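PDB 6VJR: vinylacetyl-CoA Delta-isomerase from Nitrosopumilus maritimus SCM1, which binds FAD, a [4Fe-4S] cluster and iron, and probably dehydrates 4-hydroxybutyryl-CoA and isomerises vinylacetyl-CoA. Local coordinates for residues A[113-118]-A[124-129]. Numbering follows the deposited sequence.
Sequences TTFEID and DYHKRF
The carboxylate of D118 reaches over to the first turn of helix 125-139 and takes two backbone N-H groups there, one on each oxygen. OD2 of D118 accepts from the N of H126 at 2.8 Å, nearly straight but tilted out of the carboxylate plane; OD1 of D118 meets the N of Y125 at 3.0 Å through its syn lone pair, in a more bent bond. N-H groups at a helix start have no preceding turn to accept them, and here an aspartate of the previous helix does so, while D124 at the N-cap position makes no capping bond with its own side chain. T123 steadies OD1 with a further hydrogen bond, and a water donating to OD2 is held by the N and NZ of K127. An alanine in place of D118 would probably leave the N-H groups of Y125 and H126 without these acceptors and cost the water one of its anchors.

One turn before D118, T114 OG1 accepts a hydrogen bond from H126 ND1 at 2.9 Å, lying in the imidazole plane; OG1 also bonds to the carbonyl of L110. With H126 CG swung anti to the N of the same residue (chi1 -169°), the imidazole lies against helix 101-121, where F115 CB sits over one face, 4.0 Å from the H126 ring centroid. The F115 ring turns its edge to the H126 ring in a T-shaped pair, planes at 87°. I117 CG2 packs at the edge of the Y125 ring, 3.5 Å from Y125 CD2.

Together they close a helical hairpin: the axes of segments 113-118 and 125-129 approach to 8.2 Å, roughly antiparallel at 149°. Strand 269-272 touches T114, I117 and Y125, its F270 pairing edge-to-face with F129, while helix 278-292 packs on T113 and E116.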
loop_
_atom_site.group_PDB
_atom_site.type_symbol
_atom_site.label_atom_id
_atom_site.label_comp_id
_atom_site.label_asym_id
_atom_site.label_seq_id
_atom_site.Cartn_x
_atom_site.Cartn_y
_atom_site.Cartn_z
ATOM N N THR A 113 4.963 -13.536 35.934
ATOM C CA THR A 113 5.882 -12.510 36.402
ATOM C C THR A 113 6.043 -12.608 37.925
ATOM O O THR A 113 7.157 -12.555 38.438
ATOM C CB THR A 113 5.413 -11.128 35.974
ATOM O OG1 THR A 113 5.284 -11.081 34.554
ATOM C CG2 THR A 113 6.429 -10.094 36.423
ATOM N N THR A 114 4.942 -12.733 38.681
ATOM C CA THR A 114 5.020 -12.815 40.147
ATOM C C THR A 114 5.881 -14.001 40.580
ATOM O O THR A 114 6.627 -13.907 41.557
ATOM C CB THR A 114 3.638 -12.891 40.785
ATOM O OG1 THR A 114 2.900 -13.959 40.203
ATOM C CG2 THR A 114 2.902 -11.565 40.716
ATOM N N PHE A 115 5.736 -15.134 39.883
ATOM C CA PHE A 115 6.522 -16.320 40.158
ATOM C C PHE A 115 8.017 -16.011 40.082
ATOM O O PHE A 115 8.797 -16.424 40.955
ATOM C CB PHE A 115 6.101 -17.435 39.196
ATOM C CG PHE A 115 6.801 -18.755 39.470
ATOM C CD1 PHE A 115 8.080 -18.990 38.994
ATOM C CD2 PHE A 115 6.158 -19.776 40.152
ATOM C CE1 PHE A 115 8.684 -20.206 39.174
ATOM C CE2 PHE A 115 6.786 -20.988 40.359
ATOM C CZ PHE A 115 8.047 -21.198 39.873
ATOM N N GLU A 116 8.399 -15.246 39.045
ATOM C CA GLU A 116 9.797 -14.953 38.794
ATOM C C GLU A 116 10.327 -13.909 39.770
ATOM O O GLU A 116 11.475 -14.024 40.158
ATOM C CB GLU A 116 10.054 -14.620 37.331
ATOM C CG GLU A 116 9.884 -15.885 36.484
ATOM C CD GLU A 116 10.166 -15.780 34.997
ATOM O OE1 GLU A 116 11.301 -15.346 34.697
ATOM O OE2 GLU A 116 9.304 -16.181 34.172
ATOM N N ILE A 117 9.522 -12.923 40.184
ATOM C CA ILE A 117 9.953 -12.012 41.221
ATOM C C ILE A 117 10.312 -12.795 42.478
ATOM O O ILE A 117 11.368 -12.564 43.062
ATOM C CB ILE A 117 8.875 -10.966 41.539
ATOM C CG1 ILE A 117 8.494 -10.136 40.318
ATOM C CG2 ILE A 117 9.350 -10.096 42.695
ATOM C CD1 ILE A 117 7.304 -9.223 40.511
ATOM N N ASP A 118 9.413 -13.711 42.890
ATOM C CA ASP A 118 9.571 -14.485 44.116
ATOM C C ASP A 118 10.811 -15.375 44.055
ATOM O O ASP A 118 11.522 -15.518 45.061
ATOM C CB ASP A 118 8.344 -15.327 44.412
ATOM C CG ASP A 118 7.086 -14.553 44.788
ATOM O OD1 ASP A 118 7.174 -13.294 44.986
ATOM O OD2 ASP A 118 6.018 -15.205 44.891
ATOM N N ASP A 124 6.396 -13.313 48.336
ATOM C CA ASP A 124 5.254 -14.204 48.160
ATOM C C ASP A 124 4.158 -13.530 47.343
ATOM O O ASP A 124 2.973 -13.777 47.553
ATOM C CB ASP A 124 4.653 -14.675 49.466
ATOM C CG ASP A 124 4.235 -13.549 50.391
ATOM O OD1 ASP A 124 4.388 -12.402 49.978
ATOM O OD2 ASP A 124 3.842 -13.830 51.539
ATOM N N TYR A 125 4.575 -12.746 46.350
ATOM C CA TYR A 125 3.652 -12.142 45.406
ATOM C C TYR A 125 2.829 -13.183 44.650
ATOM O O TYR A 125 1.656 -12.938 44.346
ATOM C CB TYR A 125 4.374 -11.214 44.438
ATOM C CG TYR A 125 5.195 -10.135 45.121
ATOM C CD1 TYR A 125 4.599 -9.178 45.927
ATOM C CD2 TYR A 125 6.556 -10.002 44.874
ATOM C CE1 TYR A 125 5.340 -8.185 46.555
ATOM C CE2 TYR A 125 7.305 -9.017 45.500
ATOM C CZ TYR A 125 6.699 -8.081 46.322
ATOM O OH TYR A 125 7.454 -7.135 46.960
ATOM N N HIS A 126 3.454 -14.286 44.260
ATOM C CA HIS A 126 2.753 -15.318 43.508
ATOM C C HIS A 126 1.653 -15.940 44.373
ATOM O O HIS A 126 0.550 -16.160 43.871
ATOM C CB HIS A 126 3.743 -16.350 42.956
ATOM C CG HIS A 126 3.157 -17.268 41.980
ATOM N ND1 HIS A 126 2.723 -16.813 40.755
ATOM C CD2 HIS A 126 2.916 -18.590 42.005
ATOM C CE1 HIS A 126 2.204 -17.840 40.059
ATOM N NE2 HIS A 126 2.319 -18.938 40.813
ATOM N N LYS A 127 1.946 -16.249 45.650
ATOM C CA LYS A 127 0.953 -16.792 46.583
ATOM C C LYS A 127 -0.213 -15.827 46.768
ATOM O O LYS A 127 -1.384 -16.217 46.647
ATOM C CB LYS A 127 1.589 -17.133 47.944
ATOM C CG LYS A 127 2.585 -18.273 47.916
ATOM C CD LYS A 127 3.274 -18.620 49.237
ATOM C CE LYS A 127 4.688 -19.162 49.080
ATOM N NZ LYS A 127 5.660 -18.134 48.655
ATOM N N ARG A 128 0.122 -14.537 46.965
ATOM C CA ARG A 128 -0.891 -13.498 47.041
ATOM C C ARG A 128 -1.730 -13.490 45.766
ATOM O O ARG A 128 -2.971 -13.443 45.825
ATOM C CB ARG A 128 -0.221 -12.145 47.250
ATOM C CG ARG A 128 0.425 -11.964 48.607
ATOM C CD ARG A 128 1.130 -10.630 48.537
ATOM N NE ARG A 128 1.840 -10.342 49.780
ATOM C CZ ARG A 128 2.613 -9.287 49.985
ATOM N NH1 ARG A 128 3.284 -9.115 51.125
ATOM N NH2 ARG A 128 2.721 -8.398 49.067
ATOM N N PHE A 129 -1.049 -13.490 44.604
ATOM C CA PHE A 129 -1.755 -13.443 43.350
ATOM C C PHE A 129 -2.691 -14.642 43.156
ATOM O O PHE A 129 -3.829 -14.467 42.726
ATOM C CB PHE A 129 -0.750 -13.233 42.214
ATOM C CG PHE A 129 -1.481 -13.141 40.891
ATOM C CD1 PHE A 129 -2.288 -12.054 40.585
ATOM C CD2 PHE A 129 -1.407 -14.169 39.969
ATOM C CE1 PHE A 129 -2.980 -12.026 39.392
ATOM C CE2 PHE A 129 -2.062 -14.095 38.751
ATOM C CZ PHE A 129 -2.862 -13.044 38.483
HETATM O O HOH W 1 4.974 -16.904 46.412
#